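Guanine nucleotide exchange protein (Legionella pneumophila, PDB 1XSZ) probably acts as a guanine nucleotide exchange factor for ADP-ribosylation factor (Arf) GTPases, its Sec7 domain being joined to a C-terminal domain that caps the active site. Local coordinates at residues E6-K9 with A10-E13; N54-L57 with E58-G61. All coordinates share one frame; numbering follows the deposited sequence.

Both contacts are local, each made by residues a few positions apart along the chain, and together they illustrate how a helical domain starts, breaks and restarts its helices. Contact 1 lies at the junction between helices 5-9 and 11-20 on the surface, contact 2 at the start of helix 57-64, nearer the centre of the chain. Their centres are about 17 Å apart and their nearest atoms about 6 Å, so they do not touch; yet helix 11-20, which starts in contact 1, carries Phe18 and Asn19 to contact 2, and Phe47 of helix 40-50 packs against both. Both belong to the Sec7 domain, and contact 2 also reaches Lys325 of the C-terminal capping domain.

Contact 1: E6-K9 with A10-E13; sequences EIEK and AQRE
Ala10 interrupts the helical run between Ile7 and Gln11: its N makes a weak bond to Ile7 O, while Gln11 N turns to Glu8 O at 3.2 Å, with an N-H...O angle of 161°. Ala10 occupies the N-cap position of helix 11-20, but it has no polar side chain with which to cap. The side chain of Gln11 instead folds back over the preceding turn. With CG lying between the backbone N and the carbonyl carbon (chi1 57°) and the chain extended beyond it, the amide returns to the carbonyl of Glu8, where NE2 donates to Glu8 O at 2.8 Å. The two donors, Gln11 N and Gln11 NE2, approach that oxygen from opposite faces of its plane, the backbone one well above it and the amide one only moderately tilted.

The carboxylate of Glu8 lies alongside this amide, pointing the same way but with its plane turned 69° from that of the amide. A bend at chi2 brings Glu8 OE1 to 3.1 Å from Gln11 NE2. A water donates to Lys9 O at 2.7 Å and accepts from Arg12 N, bridging the break. Ile7 and Ala10 both lean on Ile32 of helix 22-35, placing the junction against the next helix.

The double grip on Glu8 O ties the end of one helix to the first turn of the next, and the nearby carboxylate would probably add an electrostatic pull on the Gln11 amide.

Contact 2: N54-L57 with E58-G61; sequences NLDL and EAVG
Asp56 caps helix 57-64 through a single carboxylate oxygen, OD2, which accepts from the backbone of both Glu58 and Ala59. The bond from Ala59 N to Asp56 OD2 is the straighter, 3.1 Å long with an N-H...O angle of 162°, and it arrives from above the carboxylate plane. That from Glu58 N to Asp56 OD2 is 3.0 Å but weak, bent to 126°. The aspartate reaches both because its CG swings opposite the backbone N and beside the carbonyl carbon (chi1 171°), which also lays the carboxylate against the methyl of Ala59, with Asp56 CG 3.6 Å from Ala59 CB.

Regular helical bonding takes over from the same residue. Val60 N donates to Asp56 O at 3.0 Å in the carbonyl plane, and Gly61 N follows with a bond to Leu57 O at 2.9 Å. Beside this first turn, Leu55 CB and Leu57 CD2 each lie 4.1 Å from Val60 CG2. Leu55, from before the cap, crosses the Val60 side chain at about a right angle, whereas Leu57 runs alongside it and points the same way.

Farther out, Asn19 of helix 11-20 bonds the backbone on the way into the cap, its OD1 accepting from Asp56 N and its ND2 donating to Asn54 O. Phe18 of helix 11-20 and Phe48 of helix 40-50 pack on both Leu55 and Val60, which are buried. The Glu58 carboxylate leads away to a salt bridge with Lys325.

One carboxylate thus serves the backbone N-H groups of Glu58, weakly, and Ala59 at the start of the helix, and its negative charge would be expected to interact favourably with the helix dipole.

Contact 1: E6-K9 with A10-E13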
loop_
_atom_site.group_PDB
_atom_site.type_symbol
_atom_site.label_atom_id
_atom_site.label_comp_id
_atom_site.label_asym_id
_atom_site.label_seq_id
_atom_site.Cartn_x
_atom_site.Cartn_y
_atom_site.Cartn_z
ATOM N N GLU A 6 -18.473 -26.408 0.881
ATOM C CA GLU A 6 -19.362 -25.523 1.623
ATOM C C GLU A 6 -19.160 -24.060 1.252
ATOM O O GLU A 6 -20.085 -23.259 1.355
ATOM C CB GLU A 6 -19.169 -25.722 3.127
ATOM C CG GLU A 6 -19.582 -27.109 3.605
ATOM C CD GLU A 6 -21.065 -27.385 3.403
ATOM O OE1 GLU A 6 -21.473 -28.559 3.545
ATOM O OE2 GLU A 6 -21.823 -26.435 3.115
ATOM N N ILE A 7 -17.951 -23.713 0.820
ATOM C CA ILE A 7 -17.664 -22.343 0.413
ATOM C C ILE A 7 -18.227 -22.142 -0.992
ATOM O O ILE A 7 -18.869 -21.131 -1.278
ATOM C CB ILE A 7 -16.141 -22.060 0.406
ATOM C CG1 ILE A 7 -15.602 -22.058 1.840
ATOM C CG2 ILE A 7 -15.857 -20.722 -0.265
ATOM C CD1 ILE A 7 -16.109 -20.913 2.701
ATOM N N GLU A 8 -17.994 -23.120 -1.861
ATOM C CA GLU A 8 -18.485 -23.054 -3.231
ATOM C C GLU A 8 -20.009 -22.913 -3.219
ATOM O O GLU A 8 -20.575 -22.154 -4.005
ATOM C CB GLU A 8 -18.084 -24.316 -3.998
ATOM C CG GLU A 8 -18.265 -24.215 -5.509
ATOM C CD GLU A 8 -17.204 -23.356 -6.175
ATOM O OE1 GLU A 8 -17.324 -23.099 -7.392
ATOM O OE2 GLU A 8 -16.245 -22.943 -5.489
ATOM N N LYS A 9 -20.665 -23.644 -2.320
ATOM C CA LYS A 9 -22.121 -23.594 -2.204
ATOM C C LYS A 9 -22.626 -22.185 -1.921
ATOM O O LYS A 9 -23.656 -21.766 -2.453
ATOM C CB LYS A 9 -22.607 -24.519 -1.081
ATOM C CG LYS A 9 -22.469 -25.997 -1.377
ATOM C CD LYS A 9 -23.011 -26.864 -0.248
ATOM C CE LYS A 9 -22.871 -28.344 -0.584
ATOM N NZ LYS A 9 -23.393 -29.230 0.494
ATOM N N ALA A 10 -21.895 -21.459 -1.079
ATOM C CA ALA A 10 -22.277 -20.104 -0.696
ATOM C C ALA A 10 -21.490 -19.012 -1.409
ATOM O O ALA A 10 -21.436 -17.876 -0.933
ATOM C CB ALA A 10 -22.121 -19.942 0.812
ATOM N N GLN A 11 -20.899 -19.336 -2.554
ATOM C CA GLN A 11 -20.102 -18.352 -3.279
ATOM C C GLN A 11 -20.825 -17.050 -3.618
ATOM O O GLN A 11 -20.243 -15.975 -3.497
ATOM C CB GLN A 11 -19.514 -18.964 -4.555
ATOM C CG GLN A 11 -20.529 -19.544 -5.524
ATOM C CD GLN A 11 -19.860 -20.227 -6.699
ATOM O OE1 GLN A 11 -19.307 -19.574 -7.583
ATOM N NE2 GLN A 11 -19.891 -21.554 -6.704
ATOM N N ARG A 12 -22.086 -17.133 -4.034
ATOM C CA ARG A 12 -22.827 -15.923 -4.379
ATOM C C ARG A 12 -23.044 -14.996 -3.187
ATOM O O ARG A 12 -22.886 -13.779 -3.306
ATOM C CB ARG A 12 -24.175 -16.274 -5.011
ATOM C CG ARG A 12 -24.072 -16.732 -6.456
ATOM C CD ARG A 12 -25.444 -16.828 -7.098
ATOM N NE ARG A 12 -26.264 -17.873 -6.493
ATOM C CZ ARG A 12 -27.560 -18.036 -6.739
ATOM N NH1 ARG A 12 -28.185 -17.219 -7.575
ATOM N NH2 ARG A 12 -28.230 -19.021 -6.156
ATOM N N GLU A 13 -23.403 -15.567 -2.042
ATOM C CA GLU A 13 -23.630 -14.767 -0.846
ATOM C C GLU A 13 -22.321 -14.143 -0.367
ATOM O O GLU A 13 -22.301 -13.012 0.116
ATOM C CB GLU A 13 -24.237 -15.626 0.268
ATOM C CG GLU A 13 -24.484 -14.864 1.560
ATOM C CD GLU A 13 -25.166 -15.707 2.621
ATOM O OE1 GLU A 13 -24.668 -16.814 2.918
ATOM O OE2 GLU A 13 -26.198 -15.258 3.163
HETATM O O HOH W 1 -24.023 -19.494 -3.908
#

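Contact 2: N54-L57 with E58-G61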
loop_
_atom_site.group_PDB
_atom_site.type_symbol
_atom_site.label_atom_id
_atom_site.label_comp_id
_atom_site.label_asym_id
_atom_site.label_seq_id
_atom_site.Cartn_x
_atom_site.Cartn_y
_atom_site.Cartn_z
ATOM N N ASN A 54 -15.053 -12.096 -10.194
ATOM C CA ASN A 54 -16.293 -11.633 -9.577
ATOM C C ASN A 54 -16.122 -10.721 -8.371
ATOM O O ASN A 54 -17.097 -10.163 -7.871
ATOM C CB ASN A 54 -17.123 -12.845 -9.155
ATOM C CG ASN A 54 -17.391 -13.791 -10.303
ATOM O OD1 ASN A 54 -17.207 -15.005 -10.181
ATOM N ND2 ASN A 54 -17.832 -13.242 -11.426
ATOM N N LEU A 55 -14.889 -10.567 -7.906
ATOM C CA LEU A 55 -14.615 -9.749 -6.730
ATOM C C LEU A 55 -14.006 -8.389 -7.043
ATOM O O LEU A 55 -13.412 -8.189 -8.098
ATOM C CB LEU A 55 -13.658 -10.496 -5.797
ATOM C CG LEU A 55 -14.116 -11.832 -5.206
ATOM C CD1 LEU A 55 -12.908 -12.569 -4.656
ATOM C CD2 LEU A 55 -15.152 -11.600 -4.117
ATOM N N ASP A 56 -14.170 -7.464 -6.103
ATOM C CA ASP A 56 -13.599 -6.127 -6.201
ATOM C C ASP A 56 -12.113 -6.372 -5.938
ATOM O O ASP A 56 -11.701 -6.576 -4.791
ATOM C CB ASP A 56 -14.209 -5.237 -5.111
ATOM C CG ASP A 56 -13.527 -3.885 -4.987
ATOM O OD1 ASP A 56 -14.061 -3.032 -4.247
ATOM O OD2 ASP A 56 -12.467 -3.669 -5.608
ATOM N N LEU A 57 -11.315 -6.358 -7.001
ATOM C CA LEU A 57 -9.896 -6.636 -6.857
ATOM C C LEU A 57 -9.112 -5.553 -6.137
ATOM O O LEU A 57 -8.030 -5.818 -5.621
ATOM C CB LEU A 57 -9.279 -6.946 -8.222
ATOM C CG LEU A 57 -9.840 -8.226 -8.856
ATOM C CD1 LEU A 57 -9.135 -8.497 -10.178
ATOM C CD2 LEU A 57 -9.664 -9.403 -7.898
ATOM N N GLU A 58 -9.631 -4.332 -6.107
ATOM C CA GLU A 58 -8.934 -3.283 -5.378
ATOM C C GLU A 58 -9.024 -3.670 -3.905
ATOM O O GLU A 58 -8.043 -3.577 -3.167
ATOM C CB GLU A 58 -9.581 -1.913 -5.620
ATOM C CG GLU A 58 -9.621 -1.518 -7.089
ATOM C CD GLU A 58 -9.739 -0.019 -7.297
ATOM O OE1 GLU A 58 -10.303 0.664 -6.417
ATOM O OE2 GLU A 58 -9.280 0.470 -8.347
ATOM N N ALA A 59 -10.204 -4.129 -3.491
ATOM C CA ALA A 59 -10.432 -4.550 -2.113
ATOM C C ALA A 59 -9.640 -5.812 -1.778
ATOM O O ALA A 59 -9.149 -5.957 -0.664
ATOM C CB ALA A 59 -11.923 -4.786 -1.873
ATOM N N VAL A 60 -9.523 -6.723 -2.740
ATOM C CA VAL A 60 -8.756 -7.947 -2.520
ATOM C C VAL A 60 -7.290 -7.571 -2.300
ATOM O O VAL A 60 -6.638 -8.049 -1.367
ATOM C CB VAL A 60 -8.866 -8.892 -3.736
ATOM C CG1 VAL A 60 -7.856 -10.023 -3.615
ATOM C CG2 VAL A 60 -10.269 -9.468 -3.809
ATOM N N GLY A 61 -6.779 -6.706 -3.170
ATOM C CA GLY A 61 -5.401 -6.269 -3.056
ATOM C C GLY A 61 -5.157 -5.530 -1.754
ATOM O O GLY A 61 -4.102 -5.670 -1.136
#